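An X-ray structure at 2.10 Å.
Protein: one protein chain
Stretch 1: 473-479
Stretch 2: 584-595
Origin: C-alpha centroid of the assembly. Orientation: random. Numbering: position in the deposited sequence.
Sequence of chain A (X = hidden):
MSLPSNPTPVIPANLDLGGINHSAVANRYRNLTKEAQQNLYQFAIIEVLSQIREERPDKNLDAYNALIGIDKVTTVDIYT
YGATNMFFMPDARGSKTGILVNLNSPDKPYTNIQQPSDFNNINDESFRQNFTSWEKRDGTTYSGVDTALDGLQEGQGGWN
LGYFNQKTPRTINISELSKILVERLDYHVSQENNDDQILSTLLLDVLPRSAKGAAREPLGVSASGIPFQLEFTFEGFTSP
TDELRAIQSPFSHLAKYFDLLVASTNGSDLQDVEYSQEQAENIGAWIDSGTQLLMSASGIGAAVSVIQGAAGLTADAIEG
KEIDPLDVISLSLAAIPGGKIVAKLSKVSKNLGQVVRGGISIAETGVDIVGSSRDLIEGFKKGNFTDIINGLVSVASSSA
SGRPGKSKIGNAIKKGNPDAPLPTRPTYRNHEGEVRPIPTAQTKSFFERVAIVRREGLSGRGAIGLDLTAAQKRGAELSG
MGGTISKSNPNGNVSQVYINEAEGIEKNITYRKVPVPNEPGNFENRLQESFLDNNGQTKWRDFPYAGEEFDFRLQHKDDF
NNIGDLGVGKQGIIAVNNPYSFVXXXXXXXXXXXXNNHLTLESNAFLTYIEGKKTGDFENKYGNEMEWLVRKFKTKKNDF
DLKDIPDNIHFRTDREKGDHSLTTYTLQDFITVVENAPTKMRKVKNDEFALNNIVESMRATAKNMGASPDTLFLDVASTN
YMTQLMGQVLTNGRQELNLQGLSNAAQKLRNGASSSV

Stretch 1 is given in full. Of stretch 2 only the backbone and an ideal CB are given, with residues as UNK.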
# COMPACT_ATOMS: atom_id res chain seq x y z
N LYS A 473 -15.31 -33.21 -20.83
CA LYS A 473 -14.53 -32.36 -19.93
C LYS A 473 -13.49 -33.14 -19.13
O LYS A 473 -12.39 -32.65 -18.91
CB LYS A 473 -15.44 -31.59 -18.97
CG LYS A 473 -16.20 -30.43 -19.60
CD LYS A 473 -17.31 -29.96 -18.66
CE LYS A 473 -18.06 -28.77 -19.23
NZ LYS A 473 -17.13 -27.66 -19.59
N ARG A 474 -13.85 -34.35 -18.69
CA ARG A 474 -12.93 -35.25 -17.97
C ARG A 474 -11.84 -35.81 -18.89
O ARG A 474 -10.93 -36.50 -18.43
CB ARG A 474 -13.70 -36.43 -17.35
CG ARG A 474 -14.71 -36.08 -16.27
CD ARG A 474 -15.05 -37.29 -15.41
NE ARG A 474 -15.65 -38.37 -16.20
CZ ARG A 474 -16.96 -38.48 -16.46
NH1 ARG A 474 -17.82 -37.58 -16.00
NH2 ARG A 474 -17.40 -39.50 -17.19
N GLY A 475 -11.98 -35.55 -20.20
CA GLY A 475 -11.08 -36.11 -21.21
C GLY A 475 -11.27 -37.61 -21.40
O GLY A 475 -10.31 -38.33 -21.73
N ALA A 476 -12.48 -38.10 -21.18
CA ALA A 476 -12.74 -39.54 -21.27
C ALA A 476 -13.14 -40.01 -22.68
O ALA A 476 -13.11 -41.22 -22.95
CB ALA A 476 -13.77 -39.98 -20.23
N GLU A 477 -13.46 -39.07 -23.57
CA GLU A 477 -14.05 -39.37 -24.89
C GLU A 477 -13.01 -39.52 -26.01
O GLU A 477 -12.13 -38.67 -26.17
CB GLU A 477 -15.08 -38.30 -25.29
CG GLU A 477 -16.30 -38.22 -24.37
CD GLU A 477 -17.39 -39.22 -24.72
OE1 GLU A 477 -17.96 -39.12 -25.82
OE2 GLU A 477 -17.69 -40.10 -23.89
N LEU A 478 -13.16 -40.59 -26.79
CA LEU A 478 -12.31 -40.82 -27.97
C LEU A 478 -12.41 -39.70 -28.98
O LEU A 478 -11.48 -39.46 -29.75
CB LEU A 478 -12.61 -42.17 -28.63
CG LEU A 478 -11.94 -43.39 -27.98
CD1 LEU A 478 -12.56 -44.68 -28.50
CD2 LEU A 478 -10.43 -43.38 -28.17
N SER A 479 -13.54 -38.99 -28.98
CA SER A 479 -13.73 -37.85 -29.89
C SER A 479 -12.89 -36.61 -29.52
O SER A 479 -12.78 -35.68 -30.31
CB SER A 479 -15.22 -37.49 -30.01
OG SER A 479 -15.85 -37.55 -28.75
N UNK A 584 -1.97 -33.43 -12.25
CA UNK A 584 -2.81 -33.68 -13.42
C UNK A 584 -3.39 -35.04 -13.22
O UNK A 584 -2.97 -35.77 -12.30
CB UNK A 584 -2.04 -33.58 -14.74
N UNK A 585 -4.39 -35.40 -14.02
CA UNK A 585 -4.87 -36.77 -14.04
C UNK A 585 -4.69 -37.41 -15.38
O UNK A 585 -4.52 -36.72 -16.38
CB UNK A 585 -6.35 -36.83 -13.64
N UNK A 586 -4.69 -38.74 -15.42
CA UNK A 586 -4.43 -39.44 -16.67
C UNK A 586 -5.02 -40.83 -16.65
O UNK A 586 -5.39 -41.36 -15.59
CB UNK A 586 -2.93 -39.51 -16.94
N UNK A 587 -5.08 -41.44 -17.83
CA UNK A 587 -5.74 -42.71 -18.04
C UNK A 587 -5.40 -43.20 -19.41
O UNK A 587 -4.90 -42.44 -20.24
CB UNK A 587 -7.26 -42.60 -17.86
N UNK A 588 -5.68 -44.47 -19.66
CA UNK A 588 -5.58 -45.01 -21.00
C UNK A 588 -6.99 -45.16 -21.54
O UNK A 588 -7.86 -45.73 -20.87
CB UNK A 588 -4.83 -46.34 -21.02
N UNK A 589 -7.23 -44.59 -22.72
CA UNK A 589 -8.49 -44.77 -23.45
C UNK A 589 -8.66 -46.25 -23.80
O UNK A 589 -7.72 -46.90 -24.24
CB UNK A 589 -8.52 -43.91 -24.71
N UNK A 590 -9.85 -46.79 -23.56
CA UNK A 590 -10.12 -48.16 -24.00
C UNK A 590 -11.04 -48.09 -25.20
O UNK A 590 -11.43 -46.99 -25.59
CB UNK A 590 -10.74 -49.00 -22.88
N UNK A 591 -11.35 -49.25 -25.80
CA UNK A 591 -12.26 -49.29 -26.95
C UNK A 591 -13.56 -48.60 -26.52
O UNK A 591 -14.12 -47.79 -27.25
CB UNK A 591 -12.52 -50.72 -27.42
N UNK A 592 -13.99 -48.89 -25.29
CA UNK A 592 -15.04 -48.12 -24.63
C UNK A 592 -14.57 -47.73 -23.22
O UNK A 592 -13.98 -48.54 -22.50
CB UNK A 592 -16.34 -48.92 -24.57
N UNK A 593 -14.84 -46.48 -22.83
CA UNK A 593 -14.46 -45.99 -21.51
C UNK A 593 -12.96 -45.78 -21.36
O UNK A 593 -12.24 -45.60 -22.36
CB UNK A 593 -14.95 -46.97 -20.44
N UNK A 594 -12.48 -45.81 -20.12
CA UNK A 594 -11.06 -45.60 -19.83
C UNK A 594 -10.56 -46.63 -18.82
O UNK A 594 -11.36 -47.32 -18.19
CB UNK A 594 -10.82 -44.18 -19.30
N UNK A 595 -9.25 -46.71 -18.66
CA UNK A 595 -8.68 -47.52 -17.59
C UNK A 595 -7.46 -46.85 -16.95
O UNK A 595 -6.90 -45.90 -17.49
CB UNK A 595 -8.29 -48.90 -18.13

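Stretch 1 leaves a helix at G475, whose phi of 70° closes a Schellman motif, and then runs on without regular structure. What it offers the strand is mainly a row of backbone carbonyls, with the methyl of A476 and the branched end of L478 as apolar additions.

Position 584 is out of reach of stretch 1, with extended backbone angles that put few limits on the choice; it is H584.

At 585 the CA-to-CB bond points toward stretch 1, but the ideal CB has nothing of that stretch within 5.5 Å. A small residue would leave the gap open, so a side chain of some length is wanted, preferably one whose rim tolerates a carbonyl: histidine, glutamine or an aromatic. The residue is H585, with chi1 at p, and its CE1 lies 3.4 Å from R474 O, near the ring plane. An imidazole C-H is polarised, so its edge suits an oxygen. NE2 is hydrogen-bonded elsewhere in the structure.

Position 586 follows the strand alternation and points away, so stretch 1 sets no demand; it is S586.

Position 587 points toward again, and again CB alone falls short. The carbonyl of G475 is the feature to meet, and a donor or a polarised ring edge, as in histidine, glutamine or tryptophan, would suit. H587 fills it, with the same p rotamer as H585. Its CE1 is 2.9 Å from G475 O and its NE2 is 3.0 Å from the same G475 O, so the oxygen sits against the ring edge between the two atoms. An ideal CB on G475 would lie 4.1 Å from H587 CE1, without a clash; it is the positive phi of G475 that favours glycine.

Position 588 is out of reach. Its backbone pairs with 595, N to O at 2.9 Å and O to N at 2.8 Å, and a beta-branched residue suits such a strand; it is T588.

Position 589 faces stretch 1 at closer range: its ideal CB is 4.0 Å from L478 CD2. Beyond lie carbonyls from G475 to E477, so the site asks for a large apolar group, and an aromatic can also bring C-H groups to those oxygens. F589, with chi1 at m, has more of its surface covered by the opposing stretch than any other residue of the two. Its CE1 lies 3.2 Å from G475 O, and its CD1 is 3.9 Å from A476 O, which sits at the ring edge.

Positions 590 to 592 point away, inviting polar residues: E590, Q591 and K592. The backbone still contributes, since L478 CD1 rests 3.7 Å from Q591 O.

Position 593 has phi 72° and psi -156°, which favours glycine; G593 closes the turn, its O accepting from E590 N at 2.9 Å.

Position 594 points toward A476 CB, 5.2 Å from the ideal CB. Valine, isoleucine or leucine could bridge that gap; I594 does, with CG2 4.0 Å from A476 CB.

Position 595 is out of reach and free to be polar: S595, whose OG donates a 2.6 Å hydrogen bond to E590 OE2.

Stretch 2, residues 584-595: HHSHTFEQKGIS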
# COMPACT_ATOMS: atom_id res chain seq x y z
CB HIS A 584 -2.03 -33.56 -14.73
CG HIS A 584 -0.83 -34.49 -14.80
ND1 HIS A 584 -0.94 -35.80 -15.11
CD2 HIS A 584 0.52 -34.24 -14.61
CE1 HIS A 584 0.28 -36.36 -15.11
NE2 HIS A 584 1.18 -35.41 -14.80
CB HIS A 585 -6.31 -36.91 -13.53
CG HIS A 585 -7.34 -36.15 -14.34
ND1 HIS A 585 -8.06 -36.72 -15.32
CD2 HIS A 585 -7.79 -34.83 -14.23
CE1 HIS A 585 -8.93 -35.82 -15.82
NE2 HIS A 585 -8.75 -34.66 -15.15
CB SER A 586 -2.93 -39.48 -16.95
OG SER A 586 -2.28 -40.33 -16.02
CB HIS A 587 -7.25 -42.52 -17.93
CG HIS A 587 -7.81 -41.56 -18.94
ND1 HIS A 587 -8.23 -40.33 -18.60
CD2 HIS A 587 -7.99 -41.67 -20.32
CE1 HIS A 587 -8.65 -39.68 -19.70
NE2 HIS A 587 -8.50 -40.51 -20.76
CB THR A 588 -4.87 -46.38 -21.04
OG1 THR A 588 -5.76 -47.38 -20.57
CG2 THR A 588 -3.63 -46.40 -20.18
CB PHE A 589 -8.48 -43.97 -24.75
CG PHE A 589 -8.38 -42.48 -24.54
CD1 PHE A 589 -9.53 -41.72 -24.30
CD2 PHE A 589 -7.15 -41.84 -24.60
CE1 PHE A 589 -9.45 -40.34 -24.13
CE2 PHE A 589 -7.06 -40.46 -24.42
CZ PHE A 589 -8.21 -39.72 -24.18
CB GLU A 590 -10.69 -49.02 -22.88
CG GLU A 590 -9.73 -49.18 -21.69
CD GLU A 590 -8.51 -50.07 -21.98
OE1 GLU A 590 -8.32 -50.51 -23.13
OE2 GLU A 590 -7.73 -50.33 -21.05
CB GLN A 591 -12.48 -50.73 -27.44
CG GLN A 591 -12.63 -50.87 -28.95
CD GLN A 591 -11.34 -51.25 -29.68
OE1 GLN A 591 -10.82 -52.37 -29.53
NE2 GLN A 591 -10.84 -50.34 -30.52
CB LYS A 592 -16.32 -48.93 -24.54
CG LYS A 592 -17.58 -48.08 -24.43
CD LYS A 592 -18.82 -48.96 -24.45
CE LYS A 592 -19.00 -49.73 -23.15
NZ LYS A 592 -20.06 -50.76 -23.27
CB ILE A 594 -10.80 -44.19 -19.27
CG1 ILE A 594 -11.42 -44.04 -17.86
CG2 ILE A 594 -11.28 -43.13 -20.26
CD1 ILE A 594 -11.24 -42.66 -17.24
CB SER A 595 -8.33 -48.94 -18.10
OG SER A 595 -7.19 -48.92 -18.93
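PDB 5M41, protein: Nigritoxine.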